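Thiosulfate sulfurtransferase (Pseudomonas aeruginosa, PDB 1YT8) probably transfers sulfur from thiosulfate to cyanide, as a rhodanese built from four repeated rhodanese-like domains in a single chain. Local coordinates at residues A[51-56]-A[82-88]; A[165-170]-A[237-241]; A[185-191]-A[212-218]. The contacts are given in a common frame with arbitrary orientation. Residues are numbered along the deposited sequence.

Contact 1: A[51-56]-A[82-88]; sequences LELEIH and RLHDLGY. Unlike the reference sequence in segment 82-88: His84 (reference Leu).
Helices 51-58 and 75-85 of the first rhodanese-like domain pack through a buried, mainly apolar seam edged with polar contacts, the former against the C-terminal end of the latter and its following turn. The nearest CA atoms are those of Glu52 and Leu86, 8.3 Å apart. Leu51 and Ile55, both t/p and one turn apart, point toward the other segment and both meet Leu83 CD2, Leu51 through CD1 (4.0 Å) and Ile55 through CG1 (3.7 Å). Leu86 CD1 reaches Ile55 CG2 at 4.1 Å. Gly87 (phi 107°) closes helix 75-85 in a Schellman motif, Tyr88 N bonding Leu83 O and Gly87 N His84 O (both 3.0 Å). This turns Tyr88 (chi1 -72°) against Ile55, CE2 to CG1 3.6 Å; its OH accepts a hydrogen bond from His56 ND1 (2.9 Å) and hydrogen-bonds Val59 O. A water bridges His56 NE2 (2.9 Å) and Leu86 O (3.0 Å); another joins Glu52 OE1 (3.0 Å) to Arg82 NH1 (2.7 Å), and salt bridges link Glu52 to Arg417 and Arg82 to Glu449.

Contact 2: A[165-170]-A[237-241]; sequences GGISVP and TRRFG
Arg238 loses more surface to the contact than any other residue and extends its side chain (chi1 -48°, chi2 and chi3 t, chi4 80°) along segment 165-170, so that NH1 donates to Gly166 O at 2.9 Å. The guanidinium lays one face over Gly165, NH1 to C 3.3 Å, and Glu233 forms a salt bridge with its other terminal nitrogen. Phe240 (chi1 64°, chi2 82°) follows; the edge of its ring meets Pro170, CE2 to CD 3.7 Å, and its CB lies 4.3 Å from Val169 CG2. Between them Ser168 pairs with Arg239 in a single beta bridge, CA to CA 4.6 Å: Ser168 N donates to Arg238 O (2.9 Å), and Phe240 N to Ser168 O (3.3 Å). The two pieces run 43° apart. Strand 167-168 edges the second domain's parallel sheet, and the linker leading to helix 245-262 is pinned along it. Main-chain and arginine hydrogen bonds thus set the register, combined with apolar contact of Phe240 on Val169 and Pro170.

Contact 3: A[185-191]-A[212-218]; sequences PRTRVIV and PNPVAAL
Pro185 opens the pairing outside the regular strands, its CB 4.0 Å from Pro212 CG and its O receiving a CA-H...O contact from Asn213 CA (3.4 Å). The chain then turns through Arg186, which is held by Asp184, and Thr187, whose O lies 3.7 Å from Pro214 CD. From Arg188 the backbone is extended. Arg188 CG touches Pro214 CG at 3.9 Å, and a water bridges Arg188 NE and Pro214 O, each 3.0 Å from it. Val189 (t) is in parallel register with Val215: its N donates to Pro214 O (3.0 Å), its O accepts from Ala216 N (3.1 Å), and the side chains meet CG1 to CG1 at 4.2 Å. Ile190 (mt), beside Ala216, points to the opposite face and sets CG2 4.0 Å from Leu218 CB. Val191 (t) pairs with Ala217, its N bonding Ala216 O (3.0 Å) and its O receiving Leu218 N (2.8 Å). The short axes approach to 4.5 Å and cross at -32°, the twist of neighbouring strands. Helix 197-208 packs on the face carrying Val189, Val191 and Ala217, while Leu132 touches Ile190 and Ala216 on the other. Strand 188-192, helix 197-208 and strand 215-218 form a beta-alpha-beta crossover within the 1-5-4-2-3 parallel sheet of a rhodanese-like domain.

Contacts 2 and 3 both reach the five-stranded sheet of the second domain: contact 3 joins strands 188-192 and 215-218, whereas contact 2 fastens a later linker to edge strand 167-168. Their centres are about 15 Å apart and their nearest atoms about 6 Å, without touching, and contact 3 is nested in the loop that contact 2 closes. Strand 188-192 leads directly into the sulfite pocket formed by Cys193 to Arg198 with Gln312, so contact 3 lies just before that loop in the chain. Contact 1, in the first domain on the opposite side of the chain's centre, is about 40 Å from contact 2 and about 47 Å from contact 3 between centres.

Contact 1: A[51-56]-A[82-88]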
ATOM      1  N   LEU A  51     -11.422  -0.910  -9.564  1.00 17.74           N
ATOM      2  CA  LEU A  51     -10.723  -1.858 -10.429  1.00 18.33           C
ATOM      3  C   LEU A  51     -10.035  -1.207 -11.632  1.00 18.81           C
ATOM      4  O   LEU A  51      -8.840  -1.400 -11.851  1.00 18.28           O
ATOM      5  CB  LEU A  51     -11.711  -2.925 -10.919  1.00 18.02           C
ATOM      6  CG  LEU A  51     -11.208  -4.011 -11.881  1.00 21.54           C
ATOM      7  CD1 LEU A  51     -10.199  -4.894 -11.177  1.00 22.28           C
ATOM      8  CD2 LEU A  51     -12.379  -4.848 -12.368  1.00 23.13           C
ATOM      9  N   GLU A  52     -10.783  -0.427 -12.403  1.00 18.46           N
ATOM     10  CA  GLU A  52     -10.234   0.219 -13.594  1.00 18.70           C
ATOM     11  C   GLU A  52      -9.117   1.228 -13.345  1.00 17.63           C
ATOM     12  O   GLU A  52      -8.294   1.470 -14.223  1.00 17.98           O
ATOM     13  CB  GLU A  52     -11.352   0.903 -14.389  1.00 19.97           C
ATOM     14  CG  GLU A  52     -12.433  -0.047 -14.877  1.00 19.54           C
ATOM     15  CD  GLU A  52     -13.635  -0.104 -13.954  1.00 21.01           C
ATOM     16  OE1 GLU A  52     -13.462   0.025 -12.721  1.00 20.90           O
ATOM     17  OE2 GLU A  52     -14.759  -0.292 -14.469  1.00 21.35           O
ATOM     18  N   LEU A  53      -9.089   1.813 -12.155  1.00 17.28           N
ATOM     19  CA  LEU A  53      -8.082   2.815 -11.824  1.00 17.95           C
ATOM     20  C   LEU A  53      -6.705   2.251 -11.478  1.00 17.99           C
ATOM     21  O   LEU A  53      -5.706   2.965 -11.559  1.00 18.61           O
ATOM     22  CB  LEU A  53      -8.566   3.671 -10.650  1.00 18.14           C
ATOM     23  CG  LEU A  53      -9.893   4.421 -10.779  1.00 22.11           C
ATOM     24  CD1 LEU A  53     -10.218   5.103  -9.454  1.00 23.69           C
ATOM     25  CD2 LEU A  53      -9.808   5.442 -11.896  1.00 24.46           C
ATOM     26  N   GLU A  54      -6.645   0.976 -11.106  1.00 16.83           N
ATOM     27  CA  GLU A  54      -5.368   0.387 -10.708  1.00 16.31           C
ATOM     28  C   GLU A  54      -4.923  -0.880 -11.425  1.00 15.45           C
ATOM     29  O   GLU A  54      -3.745  -1.237 -11.368  1.00 13.89           O
ATOM     30  CB  GLU A  54      -5.391   0.094  -9.203  1.00 16.76           C
ATOM     31  CG  GLU A  54      -5.603   1.314  -8.325  1.00 17.49           C
ATOM     32  CD  GLU A  54      -5.614   0.974  -6.840  1.00 18.50           C
ATOM     33  OE1 GLU A  54      -5.356  -0.196  -6.486  1.00 18.20           O
ATOM     34  OE2 GLU A  54      -5.874   1.882  -6.025  1.00 18.62           O
ATOM     35  N   ILE A  55      -5.845  -1.558 -12.098  1.00 15.70           N
ATOM     36  CA  ILE A  55      -5.511  -2.816 -12.758  1.00 15.37           C
ATOM     37  C   ILE A  55      -4.327  -2.776 -13.725  1.00 13.93           C
ATOM     38  O   ILE A  55      -3.483  -3.672 -13.699  1.00 14.57           O
ATOM     39  CB  ILE A  55      -6.756  -3.413 -13.471  1.00 15.98           C
ATOM     40  CG1 ILE A  55      -6.483  -4.868 -13.861  1.00 15.25           C
ATOM     41  CG2 ILE A  55      -7.128  -2.575 -14.693  1.00 15.58           C
ATOM     42  CD1 ILE A  55      -6.351  -5.812 -12.666  1.00 16.17           C
ATOM     43  N   HIS A  56      -4.237  -1.747 -14.561  1.00 15.47           N
ATOM     44  CA  HIS A  56      -3.133  -1.683 -15.516  1.00 16.67           C
ATOM     45  C   HIS A  56      -1.767  -1.488 -14.872  1.00 17.67           C
ATOM     46  O   HIS A  56      -0.743  -1.799 -15.479  1.00 17.82           O
ATOM     47  CB  HIS A  56      -3.382  -0.593 -16.561  1.00 17.76           C
ATOM     48  CG  HIS A  56      -4.485  -0.924 -17.515  1.00 18.59           C
ATOM     49  ND1 HIS A  56      -4.822  -2.222 -17.833  1.00 18.97           N
ATOM     50  CD2 HIS A  56      -5.311  -0.132 -18.239  1.00 20.59           C
ATOM     51  CE1 HIS A  56      -5.808  -2.217 -18.712  1.00 20.21           C
ATOM     52  NE2 HIS A  56      -6.124  -0.962 -18.976  1.00 20.95           N
ATOM     53  N   ARG A  82     -15.624  -7.145 -16.574  1.00 16.93           N
ATOM     54  CA  ARG A  82     -14.983  -5.873 -16.851  1.00 16.26           C
ATOM     55  C   ARG A  82     -13.532  -6.086 -17.231  1.00 13.77           C
ATOM     56  O   ARG A  82     -12.997  -5.381 -18.082  1.00 15.71           O
ATOM     57  CB  ARG A  82     -15.107  -4.944 -15.646  1.00 17.66           C
ATOM     58  CG  ARG A  82     -16.532  -4.442 -15.488  1.00 19.91           C
ATOM     59  CD  ARG A  82     -16.735  -3.578 -14.261  1.00 19.75           C
ATOM     60  NE  ARG A  82     -18.127  -3.142 -14.174  1.00 18.95           N
ATOM     61  CZ  ARG A  82     -18.653  -2.505 -13.135  1.00 20.98           C
ATOM     62  NH1 ARG A  82     -17.905  -2.218 -12.076  1.00 19.13           N
ATOM     63  NH2 ARG A  82     -19.935  -2.159 -13.156  1.00 19.95           N
ATOM     64  N   LEU A  83     -12.892  -7.072 -16.612  1.00 16.27           N
ATOM     65  CA  LEU A  83     -11.498  -7.356 -16.941  1.00 15.69           C
ATOM     66  C   LEU A  83     -11.424  -7.891 -18.368  1.00 16.92           C
ATOM     67  O   LEU A  83     -10.518  -7.543 -19.119  1.00 16.00           O
ATOM     68  CB  LEU A  83     -10.907  -8.365 -15.959  1.00 15.74           C
ATOM     69  CG  LEU A  83     -10.641  -7.831 -14.551  1.00 16.46           C
ATOM     70  CD1 LEU A  83     -10.377  -8.981 -13.574  1.00 17.46           C
ATOM     71  CD2 LEU A  83      -9.444  -6.897 -14.610  1.00 15.40           C
ATOM     72  N   HIS A  84     -12.365  -8.732 -18.758  1.00 18.14           N
ATOM     73  CA  HIS A  84     -12.338  -9.241 -20.114  1.00 19.22           C
ATOM     74  C   HIS A  84     -12.470  -8.097 -21.109  1.00 20.01           C
ATOM     75  O   HIS A  84     -11.741  -8.016 -22.093  1.00 20.10           O
ATOM     76  CB  HIS A  84     -13.463 -10.256 -20.312  1.00 19.97           C
ATOM     77  CG  HIS A  84     -13.584 -10.741 -21.735  1.00 20.88           C
ATOM     78  ND1 HIS A  84     -12.829 -11.782 -22.234  1.00 24.09           N
ATOM     79  CD2 HIS A  84     -14.266 -10.241 -22.795  1.00 21.80           C
ATOM     80  CE1 HIS A  84     -13.034 -11.901 -23.537  1.00 24.68           C
ATOM     81  NE2 HIS A  84     -13.904 -10.975 -23.902  1.00 23.14           N
ATOM     82  N   ASP A  85     -13.410  -7.207 -20.831  1.00 21.96           N
ATOM     83  CA  ASP A  85     -13.638  -6.043 -21.676  1.00 22.13           C
ATOM     84  C   ASP A  85     -12.461  -5.055 -21.682  1.00 22.39           C
ATOM     85  O   ASP A  85     -12.319  -4.246 -22.602  1.00 22.02           O
ATOM     86  CB  ASP A  85     -14.929  -5.348 -21.247  1.00 26.24           C
ATOM     87  CG  ASP A  85     -16.147  -6.236 -21.446  1.00 29.57           C
ATOM     88  OD1 ASP A  85     -16.213  -6.944 -22.475  1.00 32.46           O
ATOM     89  OD2 ASP A  85     -17.043  -6.238 -20.581  1.00 32.10           O
ATOM     90  N   LEU A  86     -11.615  -5.124 -20.658  1.00 21.71           N
ATOM     91  CA  LEU A  86     -10.445  -4.246 -20.598  1.00 19.83           C
ATOM     92  C   LEU A  86      -9.268  -4.855 -21.353  1.00 19.60           C
ATOM     93  O   LEU A  86      -8.212  -4.236 -21.483  1.00 20.66           O
ATOM     94  CB  LEU A  86     -10.037  -3.958 -19.146  1.00 20.55           C
ATOM     95  CG  LEU A  86     -10.980  -3.025 -18.377  1.00 23.11           C
ATOM     96  CD1 LEU A  86     -10.547  -2.930 -16.927  1.00 24.68           C
ATOM     97  CD2 LEU A  86     -10.986  -1.655 -19.037  1.00 24.10           C
ATOM     98  N   GLY A  87      -9.455  -6.077 -21.843  1.00 19.81           N
ATOM     99  CA  GLY A  87      -8.402  -6.731 -22.594  1.00 18.34           C
ATOM    100  C   GLY A  87      -7.663  -7.880 -21.929  1.00 18.35           C
ATOM    101  O   GLY A  87      -6.736  -8.430 -22.520  1.00 21.53           O
ATOM    102  N   TYR A  88      -8.042  -8.249 -20.709  1.00 17.70           N
ATOM    103  CA  TYR A  88      -7.371  -9.356 -20.029  1.00 18.73           C
ATOM    104  C   TYR A  88      -7.890 -10.688 -20.570  1.00 18.52           C
ATOM    105  O   TYR A  88      -9.080 -10.985 -20.500  1.00 20.38           O
ATOM    106  CB  TYR A  88      -7.564  -9.226 -18.517  1.00 19.24           C
ATOM    107  CG  TYR A  88      -6.748  -8.081 -17.959  1.00 18.89           C
ATOM    108  CD1 TYR A  88      -5.392  -8.244 -17.667  1.00 17.53           C
ATOM    109  CD2 TYR A  88      -7.309  -6.814 -17.791  1.00 19.07           C
ATOM    110  CE1 TYR A  88      -4.611  -7.175 -17.227  1.00 17.69           C
ATOM    111  CE2 TYR A  88      -6.537  -5.733 -17.353  1.00 19.01           C
ATOM    112  CZ  TYR A  88      -5.190  -5.922 -17.074  1.00 19.29           C
ATOM    113  OH  TYR A  88      -4.423  -4.858 -16.652  1.00 17.85           O
TER
HETATM  114  O   HOH W   1     -15.219  -2.134 -11.666  1.00 16.88           O
HETATM  115  O   HOH W   2      -7.711  -1.316 -21.321  1.00 27.36           O

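Contact 2: A[165-170]-A[237-241]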
ATOM      1  N   GLY A 165      11.393  12.659  21.171  1.00 14.01           N
ATOM      2  CA  GLY A 165      12.713  12.856  20.598  1.00 13.40           C
ATOM      3  C   GLY A 165      12.961  12.094  19.309  1.00 11.74           C
ATOM      4  O   GLY A 165      14.022  12.224  18.709  1.00 13.18           O
ATOM      5  N   GLY A 166      11.981  11.306  18.879  1.00 13.36           N
ATOM      6  CA  GLY A 166      12.129  10.525  17.662  1.00 12.64           C
ATOM      7  C   GLY A 166      12.425  11.343  16.418  1.00 13.30           C
ATOM      8  O   GLY A 166      11.996  12.493  16.292  1.00 13.87           O
ATOM      9  N   ILE A 167      13.157  10.731  15.492  1.00 14.56           N
ATOM     10  CA  ILE A 167      13.546  11.364  14.232  1.00 14.03           C
ATOM     11  C   ILE A 167      13.005  10.528  13.078  1.00 12.81           C
ATOM     12  O   ILE A 167      13.193   9.316  13.050  1.00 13.89           O
ATOM     13  CB  ILE A 167      15.085  11.427  14.109  1.00 14.37           C
ATOM     14  CG1 ILE A 167      15.662  12.191  15.304  1.00 13.72           C
ATOM     15  CG2 ILE A 167      15.482  12.081  12.777  1.00 14.84           C
ATOM     16  CD1 ILE A 167      17.160  12.025  15.487  1.00 16.41           C
ATOM     17  N   SER A 168      12.335  11.169  12.128  1.00 13.10           N
ATOM     18  CA  SER A 168      11.782  10.451  10.988  1.00 12.50           C
ATOM     19  C   SER A 168      12.859   9.971  10.016  1.00 13.00           C
ATOM     20  O   SER A 168      13.602  10.772   9.444  1.00 13.48           O
ATOM     21  CB  SER A 168      10.784  11.337  10.242  1.00 11.71           C
ATOM     22  OG  SER A 168      10.354  10.712   9.044  1.00 15.74           O
ATOM     23  N   VAL A 169      12.946   8.655   9.844  1.00 11.75           N
ATOM     24  CA  VAL A 169      13.905   8.052   8.924  1.00 11.01           C
ATOM     25  C   VAL A 169      13.232   6.824   8.310  1.00 12.77           C
ATOM     26  O   VAL A 169      13.445   5.694   8.765  1.00 14.43           O
ATOM     27  CB  VAL A 169      15.208   7.606   9.639  1.00 11.87           C
ATOM     28  CG1 VAL A 169      16.244   7.170   8.603  1.00 11.89           C
ATOM     29  CG2 VAL A 169      15.758   8.736  10.497  1.00 12.57           C
ATOM     30  N   PRO A 170      12.400   7.033   7.275  1.00 12.91           N
ATOM     31  CA  PRO A 170      11.688   5.947   6.595  1.00 15.59           C
ATOM     32  C   PRO A 170      12.582   4.741   6.316  1.00 15.23           C
ATOM     33  O   PRO A 170      13.748   4.887   5.951  1.00 18.09           O
ATOM     34  CB  PRO A 170      11.181   6.617   5.321  1.00 14.65           C
ATOM     35  CG  PRO A 170      10.895   8.011   5.789  1.00 16.02           C
ATOM     36  CD  PRO A 170      12.131   8.321   6.614  1.00 14.65           C
ATOM     37  N   THR A 237       8.627  17.277  13.725  1.00 14.75           N
ATOM     38  CA  THR A 237       9.233  17.484  12.417  1.00 14.33           C
ATOM     39  C   THR A 237      10.715  17.100  12.314  1.00 15.54           C
ATOM     40  O   THR A 237      11.373  17.452  11.337  1.00 16.21           O
ATOM     41  CB  THR A 237       9.089  18.968  11.992  1.00 16.48           C
ATOM     42  OG1 THR A 237       9.777  19.799  12.934  1.00 17.38           O
ATOM     43  CG2 THR A 237       7.621  19.383  11.968  1.00 16.79           C
ATOM     44  N   ARG A 238      11.246  16.398  13.312  1.00 15.72           N
ATOM     45  CA  ARG A 238      12.650  15.991  13.261  1.00 14.78           C
ATOM     46  C   ARG A 238      12.802  15.004  12.115  1.00 15.31           C
ATOM     47  O   ARG A 238      12.026  14.054  11.993  1.00 13.93           O
ATOM     48  CB  ARG A 238      13.073  15.332  14.573  1.00 14.72           C
ATOM     49  CG  ARG A 238      12.665  16.119  15.802  1.00 13.93           C
ATOM     50  CD  ARG A 238      13.354  15.590  17.050  1.00 15.35           C
ATOM     51  NE  ARG A 238      12.700  16.080  18.258  1.00 17.33           N
ATOM     52  CZ  ARG A 238      11.588  15.558  18.767  1.00 20.06           C
ATOM     53  NH1 ARG A 238      11.008  14.520  18.178  1.00 16.39           N
ATOM     54  NH2 ARG A 238      11.049  16.082  19.861  1.00 20.19           N
ATOM     55  N   ARG A 239      13.804  15.223  11.275  1.00 15.63           N
ATOM     56  CA  ARG A 239      14.008  14.357  10.130  1.00 17.04           C
ATOM     57  C   ARG A 239      15.474  14.243   9.728  1.00 16.92           C
ATOM     58  O   ARG A 239      16.299  15.080  10.096  1.00 18.64           O
ATOM     59  CB  ARG A 239      13.160  14.880   8.959  1.00 20.89           C
ATOM     60  CG  ARG A 239      13.506  14.296   7.604  1.00 26.63           C
ATOM     61  CD  ARG A 239      12.271  14.064   6.738  1.00 31.35           C
ATOM     62  NE  ARG A 239      11.416  15.240   6.606  1.00 32.75           N
ATOM     63  CZ  ARG A 239      10.383  15.313   5.767  1.00 33.17           C
ATOM     64  NH1 ARG A 239      10.085  14.279   4.986  1.00 31.76           N
ATOM     65  NH2 ARG A 239       9.646  16.415   5.709  1.00 31.28           N
ATOM     66  N   PHE A 240      15.792  13.189   8.983  1.00 16.98           N
ATOM     67  CA  PHE A 240      17.147  12.966   8.509  1.00 18.11           C
ATOM     68  C   PHE A 240      17.526  14.114   7.578  1.00 18.67           C
ATOM     69  O   PHE A 240      16.661  14.849   7.094  1.00 17.64           O
ATOM     70  CB  PHE A 240      17.225  11.636   7.748  1.00 19.37           C
ATOM     71  CG  PHE A 240      16.401  11.609   6.487  1.00 20.24           C
ATOM     72  CD1 PHE A 240      16.892  12.156   5.303  1.00 20.79           C
ATOM     73  CD2 PHE A 240      15.121  11.060   6.490  1.00 20.36           C
ATOM     74  CE1 PHE A 240      16.119  12.157   4.141  1.00 21.51           C
ATOM     75  CE2 PHE A 240      14.339  11.056   5.337  1.00 20.44           C
ATOM     76  CZ  PHE A 240      14.836  11.605   4.160  1.00 22.96           C
ATOM     77  N   GLY A 241      18.820  14.256   7.323  1.00 19.48           N
ATOM     78  CA  GLY A 241      19.273  15.312   6.441  1.00 20.94           C
ATOM     79  C   GLY A 241      20.114  14.758   5.309  1.00 22.25           C
ATOM     80  O   GLY A 241      20.258  13.539   5.165  1.00 22.04           O
TER

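Contact 3: A[185-191]-A[212-218]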
ATOM      1  N   PRO A 185      30.115   5.584  17.484  1.00 18.05           N
ATOM      2  CA  PRO A 185      29.784   4.156  17.569  1.00 18.11           C
ATOM      3  C   PRO A 185      29.163   3.740  18.901  1.00 18.37           C
ATOM      4  O   PRO A 185      28.520   2.693  18.992  1.00 19.86           O
ATOM      5  CB  PRO A 185      31.128   3.475  17.305  1.00 18.26           C
ATOM      6  CG  PRO A 185      32.114   4.464  17.839  1.00 19.77           C
ATOM      7  CD  PRO A 185      31.566   5.779  17.327  1.00 16.19           C
ATOM      8  N   ARG A 186      29.347   4.557  19.935  1.00 17.53           N
ATOM      9  CA  ARG A 186      28.783   4.250  21.249  1.00 18.98           C
ATOM     10  C   ARG A 186      27.290   4.588  21.314  1.00 19.01           C
ATOM     11  O   ARG A 186      26.562   4.047  22.147  1.00 18.95           O
ATOM     12  CB  ARG A 186      29.521   5.030  22.341  1.00 23.36           C
ATOM     13  CG  ARG A 186      30.990   4.675  22.492  1.00 27.25           C
ATOM     14  CD  ARG A 186      31.688   5.656  23.422  1.00 30.63           C
ATOM     15  NE  ARG A 186      31.588   7.029  22.929  1.00 34.82           N
ATOM     16  CZ  ARG A 186      32.111   8.088  23.539  1.00 36.19           C
ATOM     17  NH1 ARG A 186      32.779   7.941  24.676  1.00 37.82           N
ATOM     18  NH2 ARG A 186      31.966   9.296  23.014  1.00 37.30           N
ATOM     19  N   THR A 187      26.842   5.479  20.435  1.00 17.51           N
ATOM     20  CA  THR A 187      25.439   5.900  20.401  1.00 16.48           C
ATOM     21  C   THR A 187      24.487   4.761  20.043  1.00 15.99           C
ATOM     22  O   THR A 187      24.633   4.118  18.998  1.00 14.79           O
ATOM     23  CB  THR A 187      25.219   7.044  19.378  1.00 16.61           C
ATOM     24  OG1 THR A 187      26.025   8.169  19.738  1.00 15.19           O
ATOM     25  CG2 THR A 187      23.755   7.477  19.351  1.00 16.10           C
ATOM     26  N   ARG A 188      23.511   4.517  20.912  1.00 14.81           N
ATOM     27  CA  ARG A 188      22.528   3.470  20.656  1.00 15.67           C
ATOM     28  C   ARG A 188      21.580   3.936  19.564  1.00 14.56           C
ATOM     29  O   ARG A 188      21.226   5.115  19.498  1.00 12.82           O
ATOM     30  CB  ARG A 188      21.696   3.175  21.905  1.00 19.91           C
ATOM     31  CG  ARG A 188      22.485   2.752  23.120  1.00 25.34           C
ATOM     32  CD  ARG A 188      21.564   2.162  24.174  1.00 28.77           C
ATOM     33  NE  ARG A 188      20.839   1.026  23.626  1.00 33.89           N
ATOM     34  CZ  ARG A 188      20.552  -0.082  24.298  1.00 32.19           C
ATOM     35  NH1 ARG A 188      20.926  -0.222  25.561  1.00 32.70           N
ATOM     36  NH2 ARG A 188      19.898  -1.058  23.691  1.00 31.06           N
ATOM     37  N   VAL A 189      21.168   3.007  18.711  1.00 14.32           N
ATOM     38  CA  VAL A 189      20.222   3.316  17.651  1.00 13.07           C
ATOM     39  C   VAL A 189      19.006   2.443  17.912  1.00 14.37           C
ATOM     40  O   VAL A 189      19.106   1.213  17.979  1.00 14.84           O
ATOM     41  CB  VAL A 189      20.806   3.026  16.249  1.00 12.69           C
ATOM     42  CG1 VAL A 189      19.722   3.186  15.179  1.00 13.50           C
ATOM     43  CG2 VAL A 189      21.946   3.996  15.961  1.00 13.56           C
ATOM     44  N   ILE A 190      17.866   3.097  18.096  1.00 13.18           N
ATOM     45  CA  ILE A 190      16.605   2.423  18.370  1.00 13.32           C
ATOM     46  C   ILE A 190      15.651   2.737  17.222  1.00 12.71           C
ATOM     47  O   ILE A 190      15.461   3.902  16.876  1.00 15.06           O
ATOM     48  CB  ILE A 190      16.001   2.938  19.692  1.00 11.49           C
ATOM     49  CG1 ILE A 190      16.971   2.657  20.844  1.00 12.91           C
ATOM     50  CG2 ILE A 190      14.652   2.276  19.948  1.00 13.91           C
ATOM     51  CD1 ILE A 190      16.595   3.335  22.151  1.00 13.68           C
ATOM     52  N   VAL A 191      15.066   1.703  16.624  1.00 12.56           N
ATOM     53  CA  VAL A 191      14.136   1.895  15.512  1.00 11.59           C
ATOM     54  C   VAL A 191      12.711   1.565  15.954  1.00 12.42           C
ATOM     55  O   VAL A 191      12.480   0.542  16.603  1.00 15.13           O
ATOM     56  CB  VAL A 191      14.492   0.982  14.302  1.00 11.41           C
ATOM     57  CG1 VAL A 191      13.567   1.294  13.126  1.00 11.14           C
ATOM     58  CG2 VAL A 191      15.960   1.174  13.893  1.00  9.16           C
ATOM     59  N   PRO A 212      28.485  -0.239  13.528  1.00 20.05           N
ATOM     60  CA  PRO A 212      29.121  -0.460  14.832  1.00 20.41           C
ATOM     61  C   PRO A 212      28.263  -0.159  16.067  1.00 20.57           C
ATOM     62  O   PRO A 212      28.553  -0.649  17.162  1.00 19.36           O
ATOM     63  CB  PRO A 212      30.356   0.434  14.754  1.00 22.11           C
ATOM     64  CG  PRO A 212      29.853   1.597  13.971  1.00 20.21           C
ATOM     65  CD  PRO A 212      29.077   0.929  12.850  1.00 21.60           C
ATOM     66  N   ASN A 213      27.206   0.632  15.893  1.00 18.71           N
ATOM     67  CA  ASN A 213      26.328   1.000  17.006  1.00 17.36           C
ATOM     68  C   ASN A 213      25.473  -0.143  17.532  1.00 17.69           C
ATOM     69  O   ASN A 213      25.071  -1.028  16.776  1.00 17.71           O
ATOM     70  CB  ASN A 213      25.347   2.098  16.584  1.00 16.10           C
ATOM     71  CG  ASN A 213      26.021   3.269  15.921  1.00 17.08           C
ATOM     72  OD1 ASN A 213      26.249   4.309  16.542  1.00 18.96           O
ATOM     73  ND2 ASN A 213      26.340   3.112  14.647  1.00 14.17           N
ATOM     74  N   PRO A 214      25.185  -0.141  18.845  1.00 17.76           N
ATOM     75  CA  PRO A 214      24.342  -1.209  19.382  1.00 18.62           C
ATOM     76  C   PRO A 214      22.944  -0.824  18.887  1.00 19.91           C
ATOM     77  O   PRO A 214      22.518   0.320  19.065  1.00 21.21           O
ATOM     78  CB  PRO A 214      24.507  -1.056  20.895  1.00 19.44           C
ATOM     79  CG  PRO A 214      24.783   0.412  21.066  1.00 21.45           C
ATOM     80  CD  PRO A 214      25.715   0.718  19.917  1.00 17.64           C
ATOM     81  N   VAL A 215      22.249  -1.757  18.244  1.00 19.22           N
ATOM     82  CA  VAL A 215      20.926  -1.475  17.689  1.00 19.04           C
ATOM     83  C   VAL A 215      19.822  -2.339  18.283  1.00 16.95           C
ATOM     84  O   VAL A 215      20.056  -3.480  18.677  1.00 19.44           O
ATOM     85  CB  VAL A 215      20.916  -1.693  16.154  1.00 21.48           C
ATOM     86  CG1 VAL A 215      19.693  -1.030  15.539  1.00 20.66           C
ATOM     87  CG2 VAL A 215      22.192  -1.154  15.536  1.00 21.68           C
ATOM     88  N   ALA A 216      18.615  -1.789  18.340  1.00 14.85           N
ATOM     89  CA  ALA A 216      17.475  -2.528  18.866  1.00 13.78           C
ATOM     90  C   ALA A 216      16.170  -1.893  18.425  1.00 13.01           C
ATOM     91  O   ALA A 216      16.101  -0.691  18.161  1.00 11.66           O
ATOM     92  CB  ALA A 216      17.531  -2.582  20.399  1.00 14.67           C
ATOM     93  N   ALA A 217      15.127  -2.704  18.338  1.00 12.23           N
ATOM     94  CA  ALA A 217      13.828  -2.184  17.954  1.00 12.70           C
ATOM     95  C   ALA A 217      13.065  -1.796  19.216  1.00 14.51           C
ATOM     96  O   ALA A 217      13.249  -2.413  20.269  1.00 13.33           O
ATOM     97  CB  ALA A 217      13.048  -3.249  17.191  1.00 12.76           C
ATOM     98  N   LEU A 218      12.248  -0.749  19.129  1.00 13.64           N
ATOM     99  CA  LEU A 218      11.415  -0.388  20.266  1.00 13.53           C
ATOM    100  C   LEU A 218      10.309  -1.432  20.159  1.00 13.76           C
ATOM    101  O   LEU A 218       9.528  -1.424  19.201  1.00 13.73           O
ATOM    102  CB  LEU A 218      10.815   1.009  20.109  1.00 14.28           C
ATOM    103  CG  LEU A 218       9.658   1.314  21.072  1.00 15.60           C
ATOM    104  CD1 LEU A 218      10.125   1.166  22.518  1.00 16.09           C
ATOM    105  CD2 LEU A 218       9.136   2.727  20.822  1.00 16.23           C
TER
HETATM  106  O   HOH W   3      20.139   0.361  20.815  1.00 19.94           O